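Local coordinates for lipoprotein (Colwellia psychrerythraea, PDB 3O0Y) that is of unknown function but is probably a membrane-anchored lipoprotein whose family is related to metallopeptidases, at residues 53-58 against 407-412; 156-161 against 226-231; 64-69 against 167-172; 445-450 against 586-591. All blocks are in the same frame, centred on the assembly; numbering follows the deposited sequence.

Contact 1: 53-58 against 407-412; sequences YGLSQK and PAVDGS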
# COMPACT_ATOMS: atom_id res chain seq x y z
N TYR A 53 10.12 8.50 4.45
CA TYR A 53 9.38 9.72 4.79
C TYR A 53 10.25 10.96 4.90
O TYR A 53 9.76 12.11 4.98
CB TYR A 53 8.65 9.50 6.09
CG TYR A 53 7.41 8.77 5.90
CD1 TYR A 53 6.42 9.33 5.11
CD2 TYR A 53 7.20 7.56 6.46
CE1 TYR A 53 5.27 8.74 4.90
CE2 TYR A 53 5.97 6.89 6.22
CZ TYR A 53 5.05 7.51 5.40
OH TYR A 53 3.79 7.03 5.06
N GLY A 54 11.55 10.76 4.73
CA GLY A 54 12.50 11.84 4.80
C GLY A 54 12.79 12.33 6.21
O GLY A 54 13.10 13.52 6.39
N LEU A 55 12.66 11.45 7.20
CA LEU A 55 12.86 11.80 8.58
C LEU A 55 14.34 11.77 8.93
O LEU A 55 15.12 11.00 8.31
CB LEU A 55 12.13 10.85 9.50
CG LEU A 55 10.62 10.74 9.24
CD1 LEU A 55 10.03 9.83 10.34
CD2 LEU A 55 9.97 12.18 9.09
N SER A 56 14.71 12.59 9.93
CA SER A 56 16.11 12.70 10.35
C SER A 56 16.19 12.80 11.88
O SER A 56 15.19 12.55 12.60
CB SER A 56 16.79 13.84 9.58
OG SER A 56 16.13 15.05 9.84
N GLN A 57 17.38 13.08 12.41
CA GLN A 57 17.59 13.23 13.86
C GLN A 57 16.59 14.16 14.56
O GLN A 57 16.08 13.80 15.60
CB GLN A 57 19.05 13.71 14.08
CG GLN A 57 19.51 13.93 15.53
CD GLN A 57 21.02 14.18 15.60
OE1 GLN A 57 21.63 14.71 14.66
NE2 GLN A 57 21.64 13.69 16.67
N LYS A 58 16.23 15.27 13.94
CA LYS A 58 15.18 16.20 14.48
C LYS A 58 13.85 15.47 14.75
O LYS A 58 13.14 15.75 15.73
CB LYS A 58 14.93 17.39 13.53
CG LYS A 58 13.94 17.12 12.37
CD LYS A 58 13.95 18.21 11.24
CE LYS A 58 12.80 17.99 10.18
NZ LYS A 58 12.82 16.68 9.37
N PRO A 407 4.77 11.65 -0.79
CA PRO A 407 5.93 12.57 -0.67
C PRO A 407 6.71 12.37 0.65
O PRO A 407 6.21 11.83 1.61
CB PRO A 407 5.28 13.93 -0.64
CG PRO A 407 3.77 13.71 -0.86
CD PRO A 407 3.52 12.30 -0.45
N ALA A 408 7.95 12.81 0.66
CA ALA A 408 8.64 13.03 1.92
C ALA A 408 7.92 14.15 2.66
O ALA A 408 7.37 15.06 2.01
CB ALA A 408 10.11 13.45 1.59
N VAL A 409 7.90 14.10 3.99
CA VAL A 409 7.16 15.09 4.78
C VAL A 409 7.54 16.49 4.36
O VAL A 409 6.70 17.35 4.16
CB VAL A 409 7.31 14.88 6.27
CG1 VAL A 409 6.43 15.88 7.04
CG2 VAL A 409 6.95 13.50 6.60
N ASP A 410 8.83 16.72 4.08
CA ASP A 410 9.28 18.08 3.72
C ASP A 410 9.10 18.48 2.29
O ASP A 410 9.39 19.60 1.94
CB ASP A 410 10.75 18.34 4.13
CG ASP A 410 11.75 17.51 3.34
OD1 ASP A 410 11.38 16.95 2.25
OD2 ASP A 410 12.93 17.44 3.82
N GLY A 411 8.60 17.61 1.45
CA GLY A 411 8.29 18.07 0.13
C GLY A 411 9.46 17.95 -0.86
O GLY A 411 9.29 18.07 -2.09
N SER A 412 10.64 17.61 -0.34
CA SER A 412 11.82 17.51 -1.18
C SER A 412 11.76 16.37 -2.22
O SER A 412 12.39 16.44 -3.29
CB SER A 412 13.05 17.35 -0.29
OG SER A 412 13.00 16.11 0.40
O HOH W 1 10.98 15.04 5.02
O HOH W 2 13.84 14.86 3.65
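The carbonyl oxygen of Tyr-53 accepts the backbone N-H of Val-409. Val-409 N lies 2.9 Å from Tyr-53 O, and the bond is nearly straight, at 163°. The acceptor sits at the end of helix 47-53, where Gly-54 makes a Schellman motif; the donor belongs to a type I beta turn from Ala-408 to Gly-411. The helix end thus rests on the turn. Gly-54 has a positive phi, which favours glycine, and a CB here would also come tight against Ala-408 CB.

Apolar atoms close round the same carbonyl. Ala-408 CB lies 3.7 Å from Tyr-53 O, and Val-409 CG2 lies 3.5 Å from it. With Val-409 CG1 anti to the backbone N (chi1 -176°), CG2 is set beside that N and meets Leu-55 CD2 at 4.1 Å. Phe-459 of helix 459-462 also touches both Leu-55 and Val-409.

Water joins the segments further on. One water accepts from Asp-410 N and lies within bonding distance of Tyr-53 O and Gly-54 O. Asp-410 OD1 forms an Asx turn: Ser-412 N reaches it at 2.8 Å from above the carboxylate plane, while Ser-412 OG, 2.6 Å from Asp-410 OD1, is met by the syn lone pair of that oxygen.

Contact 2: 156-161 against 226-231; sequences QPITTE and EKIEKV
Ile-158 packs against Lys-227, and the two side chains cross at about a right angle. Their CB atoms are 4.0 Å apart. Further out, Ile-158 CD1 rests on Lys-227 CD. The lysine chain is extended beyond CG, and its ammonium lies near the Gln-156 carbonyl without bonding to it directly. Two waters accept from Lys-227 NZ, and one of them donates to Gln-156 O at 2.7 Å. The lysine also has a partner outside these segments, the backbone oxygen of Gln-153.

The other branch of Ile-158 reaches a different residue. Its CG2 is anti to the backbone N, with CG1 at chi1 -59°, and it touches Ile-228 CD1 at 3.9 Å. Ile-228 is buried, and Ala-164, Leu-234 and Ile-243 also border it. The contact joins the loop before helix 161-172 to the end of helix 219-228, which runs into a type I beta turn from Ile-228 to Val-231. Thr-160 is the N-cap of helix 161-172, its OG1 bonded to Glu-163 N. A further water donates to both Ile-158 O (2.7 Å) and Lys-227 O (2.8 Å).

Val-231 covers the backbone next to that cap. Its CG1 is 3.6 Å from Thr-159 O, and its CG2 is 3.7 Å from Thr-159 C. An alanine at Val-231 would probably leave a gap beside the Thr-159 carbonyl. Val-231 CG2 also comes near Thr-160 N, which is buried by this contact and has no hydrogen-bond partner in the model.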
# COMPACT_ATOMS: atom_id res chain seq x y z
N GLN A 156 16.27 7.15 -0.86
CA GLN A 156 17.45 7.58 -0.15
C GLN A 156 18.24 8.59 -0.96
O GLN A 156 18.62 8.31 -2.09
CB GLN A 156 18.31 6.35 0.15
CG GLN A 156 19.50 6.68 1.03
CD GLN A 156 20.23 5.50 1.63
OE1 GLN A 156 21.43 5.63 1.97
NE2 GLN A 156 19.55 4.44 1.86
N PRO A 157 18.48 9.78 -0.41
CA PRO A 157 19.19 10.78 -1.24
C PRO A 157 20.63 10.42 -1.47
O PRO A 157 21.25 9.89 -0.58
CB PRO A 157 19.14 12.04 -0.37
CG PRO A 157 18.93 11.57 1.00
CD PRO A 157 18.15 10.29 0.94
N ILE A 158 21.15 10.71 -2.67
CA ILE A 158 22.58 10.61 -2.93
C ILE A 158 23.02 11.89 -3.59
O ILE A 158 23.08 11.96 -4.82
CB ILE A 158 22.92 9.36 -3.77
CG1 ILE A 158 22.45 8.10 -3.03
CG2 ILE A 158 24.41 9.24 -3.97
CD1 ILE A 158 22.42 6.92 -3.89
N THR A 159 23.28 12.93 -2.79
CA THR A 159 23.56 14.24 -3.33
C THR A 159 24.88 14.83 -2.81
O THR A 159 25.18 15.94 -3.20
CB THR A 159 22.44 15.25 -3.01
OG1 THR A 159 22.42 15.54 -1.61
CG2 THR A 159 21.03 14.70 -3.45
N THR A 160 25.59 14.12 -1.91
CA THR A 160 26.79 14.60 -1.23
C THR A 160 27.63 13.38 -0.93
O THR A 160 27.13 12.23 -0.99
CB THR A 160 26.48 15.30 0.14
OG1 THR A 160 25.99 14.32 1.08
CG2 THR A 160 25.50 16.43 -0.00
N GLU A 161 28.90 13.57 -0.62
CA GLU A 161 29.79 12.47 -0.30
C GLU A 161 29.27 11.73 0.92
O GLU A 161 29.35 10.48 1.00
CB GLU A 161 31.20 13.01 -0.00
CG GLU A 161 32.20 11.92 0.34
CD GLU A 161 33.68 12.42 0.43
OE1 GLU A 161 33.94 13.64 0.30
OE2 GLU A 161 34.54 11.56 0.59
N GLU A 226 24.02 6.58 -11.60
CA GLU A 226 23.22 7.64 -12.17
C GLU A 226 23.07 8.84 -11.24
O GLU A 226 23.21 9.99 -11.67
CB GLU A 226 21.83 7.15 -12.59
CG GLU A 226 20.92 8.38 -12.96
CD GLU A 226 19.68 8.09 -13.83
OE1 GLU A 226 19.45 6.91 -14.23
OE2 GLU A 226 18.95 9.08 -14.13
N LYS A 227 22.90 8.57 -9.96
CA LYS A 227 22.78 9.65 -8.97
C LYS A 227 24.11 10.33 -8.65
O LYS A 227 24.19 11.56 -8.65
CB LYS A 227 22.10 9.10 -7.71
CG LYS A 227 20.66 8.72 -8.03
CD LYS A 227 19.79 8.44 -6.79
CE LYS A 227 18.36 7.97 -7.17
NZ LYS A 227 17.44 7.79 -5.98
N ILE A 228 25.17 9.55 -8.47
CA ILE A 228 26.44 10.15 -8.06
C ILE A 228 27.04 11.03 -9.19
O ILE A 228 27.73 11.99 -8.93
CB ILE A 228 27.43 9.09 -7.58
CG1 ILE A 228 28.48 9.68 -6.65
CG2 ILE A 228 28.19 8.37 -8.79
CD1 ILE A 228 27.97 10.19 -5.26
N GLU A 229 26.68 10.72 -10.43
CA GLU A 229 27.13 11.51 -11.61
C GLU A 229 26.73 12.95 -11.50
O GLU A 229 27.47 13.84 -11.97
CB GLU A 229 26.51 10.95 -12.89
CG GLU A 229 26.92 11.66 -14.18
CD GLU A 229 28.39 11.40 -14.51
OE1 GLU A 229 28.95 10.47 -13.87
OE2 GLU A 229 28.98 12.11 -15.38
N LYS A 230 25.59 13.21 -10.86
CA LYS A 230 25.05 14.57 -10.74
C LYS A 230 25.72 15.41 -9.67
O LYS A 230 25.44 16.61 -9.56
CB LYS A 230 23.55 14.50 -10.45
CG LYS A 230 22.79 13.73 -11.46
CD LYS A 230 21.32 13.93 -11.23
CE LYS A 230 20.44 12.72 -11.52
NZ LYS A 230 20.12 12.54 -12.95
N VAL A 231 26.59 14.81 -8.87
CA VAL A 231 27.13 15.50 -7.70
C VAL A 231 28.40 16.30 -8.05
O VAL A 231 29.55 15.77 -8.11
CB VAL A 231 27.41 14.52 -6.54
CG1 VAL A 231 28.03 15.24 -5.35
CG2 VAL A 231 26.10 13.77 -6.14
O HOH W 3 18.69 6.37 -3.95
O HOH W 4 17.21 10.07 -4.60
O HOH W 5 22.52 13.20 -7.19

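Contact 3: 64-69 against 167-172; sequences ISSDME and YIVRLG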
# COMPACT_ATOMS: atom_id res chain seq x y z
N ILE A 64 19.62 8.15 11.97
CA ILE A 64 19.31 6.81 11.46
C ILE A 64 19.69 6.58 10.01
O ILE A 64 19.38 5.52 9.46
CB ILE A 64 17.78 6.45 11.66
CG1 ILE A 64 16.83 7.51 11.07
CG2 ILE A 64 17.53 6.31 13.15
CD1 ILE A 64 16.84 7.76 9.55
N SER A 65 20.33 7.59 9.40
CA SER A 65 20.53 7.65 7.97
C SER A 65 21.43 6.54 7.40
O SER A 65 21.35 6.25 6.20
CB SER A 65 21.05 9.03 7.55
OG SER A 65 22.13 9.40 8.37
N SER A 66 22.25 5.91 8.22
CA SER A 66 22.97 4.73 7.77
C SER A 66 22.65 3.51 8.58
O SER A 66 23.37 2.52 8.52
CB SER A 66 24.47 4.99 7.78
OG SER A 66 24.95 5.23 9.06
N ASP A 67 21.53 3.53 9.28
CA ASP A 67 21.12 2.35 10.03
C ASP A 67 20.36 1.37 9.13
O ASP A 67 19.74 1.72 8.11
CB ASP A 67 20.22 2.74 11.21
CG ASP A 67 20.99 3.40 12.38
OD1 ASP A 67 22.21 3.71 12.26
OD2 ASP A 67 20.34 3.62 13.44
N MET A 68 20.40 0.13 9.58
CA MET A 68 19.73 -0.96 8.94
C MET A 68 18.61 -1.47 9.88
O MET A 68 18.62 -1.18 11.10
CB MET A 68 20.73 -2.10 8.64
CG MET A 68 20.15 -3.30 7.82
SD MET A 68 19.17 -2.98 6.34
CE MET A 68 20.26 -1.73 5.46
N GLU A 69 17.64 -2.19 9.31
CA GLU A 69 16.60 -2.85 10.08
C GLU A 69 17.01 -4.32 10.33
O GLU A 69 17.59 -4.93 9.45
CB GLU A 69 15.32 -2.84 9.29
CG GLU A 69 14.80 -1.43 9.04
CD GLU A 69 13.58 -1.34 8.10
OE1 GLU A 69 13.13 -2.36 7.49
OE2 GLU A 69 13.08 -0.18 7.91
N TYR A 167 24.87 5.16 1.99
CA TYR A 167 24.40 4.07 1.11
C TYR A 167 25.34 2.88 1.21
O TYR A 167 24.89 1.74 1.37
CB TYR A 167 24.32 4.65 -0.32
CG TYR A 167 23.71 3.84 -1.41
CD1 TYR A 167 22.34 3.83 -1.60
CD2 TYR A 167 24.51 3.06 -2.26
CE1 TYR A 167 21.77 3.17 -2.73
CE2 TYR A 167 23.95 2.43 -3.39
CZ TYR A 167 22.59 2.44 -3.57
OH TYR A 167 22.02 1.78 -4.64
N ILE A 168 26.64 3.14 1.23
CA ILE A 168 27.65 2.10 1.34
C ILE A 168 27.56 1.36 2.66
O ILE A 168 27.64 0.12 2.72
CB ILE A 168 29.06 2.70 1.05
CG1 ILE A 168 29.15 3.00 -0.44
CG2 ILE A 168 30.19 1.73 1.48
CD1 ILE A 168 30.24 4.05 -0.78
N VAL A 169 27.44 2.15 3.71
CA VAL A 169 27.35 1.63 5.07
C VAL A 169 26.09 0.73 5.23
O VAL A 169 26.13 -0.32 5.88
CB VAL A 169 27.39 2.77 6.06
CG1 VAL A 169 26.98 2.30 7.43
CG2 VAL A 169 28.84 3.37 6.04
N ARG A 170 25.00 1.18 4.62
CA ARG A 170 23.77 0.35 4.63
C ARG A 170 23.96 -0.98 3.92
O ARG A 170 23.62 -2.06 4.47
CB ARG A 170 22.60 1.16 4.04
CG ARG A 170 22.02 2.07 5.13
CD ARG A 170 20.68 2.70 4.69
NE ARG A 170 19.87 3.15 5.83
CZ ARG A 170 18.91 4.05 5.75
NH1 ARG A 170 18.57 4.58 4.58
NH2 ARG A 170 18.23 4.37 6.83
N LEU A 171 24.55 -0.93 2.72
CA LEU A 171 24.84 -2.18 1.97
C LEU A 171 25.70 -3.17 2.74
O LEU A 171 25.47 -4.38 2.68
CB LEU A 171 25.47 -1.87 0.59
CG LEU A 171 24.64 -1.07 -0.42
CD1 LEU A 171 25.53 -0.71 -1.60
CD2 LEU A 171 23.39 -1.75 -0.89
N GLY A 172 26.66 -2.64 3.50
CA GLY A 172 27.57 -3.43 4.29
C GLY A 172 26.94 -4.16 5.43
O GLY A 172 27.53 -5.10 5.94
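Ser-66 and Arg-170 come closest in the backbone, their CA atoms 5.4 Å apart, where a type I beta turn from Ile-64 to Asp-67 lies against helix 161-172. The turn sits in the loop between helices 57-60 and 73-92, and the bond from Asp-67 N to Ile-64 O closes it. Arg-170 carries most of the contact. Its chain is extended from CG to NE, and the guanidinium lies among the carbonyls of the turn.

Arg-170 NE donates to Asp-67 O at 2.7 Å, with an angle of 155°. The bond from Arg-170 NH2 to the same oxygen is weak, at 3.3 Å. Ser-65 O stands over one face of the guanidinium, 3.3 Å above the plane and over its centre. This carbonyl would be expected to interact favourably with the positive charge. No carboxylate of these segments touches that charge: the side-chain carboxylates of Asp-67 and Glu-69 stay well away, although the Asp-67 backbone oxygen is the acceptor. Arg-170 NH1 has a partner elsewhere, Thr-51 OG1 of helix 47-53. A leucine in place of Arg-170 would probably leave Asp-67 O without its donor and Ser-65 O without the charged face beneath it.

Two smaller contacts flank the arginine. Val-169 CG1 meets Ser-66 CB at 3.7 Å. The Met-68 chain bends twice, at chi2 47° and chi3 48°, and its CE comes to 4.0 Å from Arg-170 CB. The same CE lies 3.5 Å from Arg-170 O.

Contact 4: 445-450 against 586-591; sequences HWQIAL and VVLLNG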
# COMPACT_ATOMS: atom_id res chain seq x y z
N HIS A 445 -3.13 10.67 -3.79
CA HIS A 445 -2.29 11.85 -3.60
C HIS A 445 -3.04 12.93 -2.81
O HIS A 445 -2.55 13.49 -1.81
CB HIS A 445 -1.76 12.41 -4.92
CG HIS A 445 -0.98 13.68 -4.71
ND1 HIS A 445 0.26 13.66 -4.11
CD2 HIS A 445 -1.34 14.99 -4.82
CE1 HIS A 445 0.68 14.91 -3.94
NE2 HIS A 445 -0.28 15.75 -4.34
N TRP A 446 -4.27 13.24 -3.22
CA TRP A 446 -5.01 14.30 -2.61
C TRP A 446 -5.18 13.98 -1.10
O TRP A 446 -4.97 14.84 -0.25
CB TRP A 446 -6.34 14.51 -3.32
CG TRP A 446 -7.01 15.83 -3.04
CD1 TRP A 446 -8.08 16.06 -2.21
CD2 TRP A 446 -6.73 17.07 -3.68
NE1 TRP A 446 -8.47 17.35 -2.30
CE2 TRP A 446 -7.66 18.01 -3.17
CE3 TRP A 446 -5.80 17.48 -4.64
CZ2 TRP A 446 -7.68 19.33 -3.58
CZ3 TRP A 446 -5.83 18.78 -5.03
CH2 TRP A 446 -6.79 19.68 -4.56
N GLN A 447 -5.53 12.74 -0.81
CA GLN A 447 -5.83 12.33 0.57
C GLN A 447 -4.59 12.29 1.41
O GLN A 447 -4.53 12.96 2.47
CB GLN A 447 -6.56 11.00 0.58
CG GLN A 447 -6.87 10.42 1.92
CD GLN A 447 -5.73 9.62 2.47
OE1 GLN A 447 -5.39 8.57 1.94
NE2 GLN A 447 -5.23 10.05 3.67
N ILE A 448 -3.57 11.60 0.90
CA ILE A 448 -2.29 11.47 1.69
C ILE A 448 -1.61 12.82 1.93
O ILE A 448 -1.16 13.13 3.01
CB ILE A 448 -1.37 10.47 0.99
CG1 ILE A 448 -1.91 9.07 1.25
CG2 ILE A 448 0.13 10.58 1.43
CD1 ILE A 448 -1.31 8.01 0.39
N ALA A 449 -1.54 13.65 0.92
CA ALA A 449 -0.98 14.95 1.05
C ALA A 449 -1.73 15.85 2.02
O ALA A 449 -1.13 16.53 2.89
CB ALA A 449 -0.87 15.63 -0.39
N LEU A 450 -3.07 15.82 1.96
CA LEU A 450 -3.85 16.54 2.99
C LEU A 450 -3.55 16.01 4.39
O LEU A 450 -3.45 16.79 5.31
CB LEU A 450 -5.35 16.55 2.66
CG LEU A 450 -5.77 17.48 1.54
CD1 LEU A 450 -7.25 17.19 1.10
CD2 LEU A 450 -5.57 19.02 1.96
N VAL A 586 -14.73 17.04 6.25
CA VAL A 586 -14.78 16.18 7.46
C VAL A 586 -14.06 14.86 7.22
O VAL A 586 -13.35 14.35 8.13
CB VAL A 586 -16.28 15.87 7.86
CG1 VAL A 586 -16.33 14.86 9.08
CG2 VAL A 586 -17.02 17.14 8.15
N VAL A 587 -14.19 14.29 6.02
CA VAL A 587 -13.56 13.01 5.77
C VAL A 587 -12.01 13.11 5.67
O VAL A 587 -11.27 12.28 6.15
CB VAL A 587 -14.15 12.34 4.51
CG1 VAL A 587 -13.38 11.03 4.12
CG2 VAL A 587 -15.62 12.04 4.75
N LEU A 588 -11.55 14.15 5.00
CA LEU A 588 -10.13 14.24 4.65
C LEU A 588 -9.28 15.01 5.66
O LEU A 588 -8.08 14.73 5.80
CB LEU A 588 -10.01 14.93 3.28
CG LEU A 588 -10.51 14.13 2.06
CD1 LEU A 588 -10.47 14.98 0.80
CD2 LEU A 588 -9.62 12.91 1.90
N LEU A 589 -9.82 16.10 6.21
CA LEU A 589 -8.94 17.02 6.95
C LEU A 589 -8.62 16.57 8.35
O LEU A 589 -7.82 17.20 9.06
CB LEU A 589 -9.47 18.47 6.92
CG LEU A 589 -9.68 19.16 5.54
CD1 LEU A 589 -10.24 20.62 5.69
CD2 LEU A 589 -8.37 19.06 4.66
N ASN A 590 -9.28 15.50 8.80
CA ASN A 590 -8.95 14.88 10.05
C ASN A 590 -8.05 13.66 9.92
O ASN A 590 -7.75 13.00 10.91
CB ASN A 590 -10.26 14.56 10.83
CG ASN A 590 -11.12 15.81 11.04
OD1 ASN A 590 -10.68 16.71 11.75
ND2 ASN A 590 -12.28 15.88 10.44
N GLY A 591 -7.53 13.41 8.73
CA GLY A 591 -6.53 12.36 8.53
C GLY A 591 -7.15 10.99 8.40
O GLY A 591 -8.33 10.79 8.63
O HOH W 6 -6.70 12.37 5.08
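Leu-588 meets Trp-446, Gln-447 and Leu-450 across a buried interface. It joins helix 444-452 to the end of helix 580-588, whose chain turns at a type I beta turn from Leu-588 to Gly-591.

Apolar contacts dominate. Leu-588 CD1 lies in the plane of the Trp-446 ring at its edge, 4.0 Å from CD1 of the tryptophan, and the side chains cross at about a right angle. The same Leu-588 methyl meets Leu-450 CD1 at 3.9 Å. Leu-588 CD2 packs on Gln-447 CG at 3.7 Å. Leu-450 CD2 meets Leu-589 CD2 at 3.9 Å. On other sides Trp-446 is bordered by Phe-378, its ring nearly perpendicular to that of the tryptophan, and by Met-374.

The polar link is indirect. The Gln-447 chain bends at chi2 (-86°), which turns CD aside from the extended course; NE2 donates to a water at 3.1 Å. That water donates to Leu-588 O at 2.8 Å. Gln-447 thus gives its aliphatic part to the leucine side chain and its amide, through the water, to the leucine backbone.

A bond within the second segment ties the turn back to its helix. Asn-590 ND2 donates to Val-586 O at 3.0 Å, with an angle of 152°, and the oxygen lies in the plane of the amide.

How the contacts relate
Contacts 2 and 3 cross along the chain and touch: Ile-158 CD1 lies 3.8 Å from Tyr-167 CD1, and the loop of contact 2 leads into helix 161-172, which carries contact 3. Contact 3 also touches contact 1, where Ile-64 CD1 is 3.9 Å from Leu-55 O. Contact 1 meets contact 4 through Pro-407 CD and Ile-448 CG2, 4.2 Å apart. Tyr-384 adds a second link: its OH bonds Val-409 O and its carbonyl accepts from NE2 of His-445, at the start of segment 445-450. Contacts 2 and 4 stand apart, about 33 Å between centres. The family belongs to a metallopeptidase clan, but no metal or active site is assigned here.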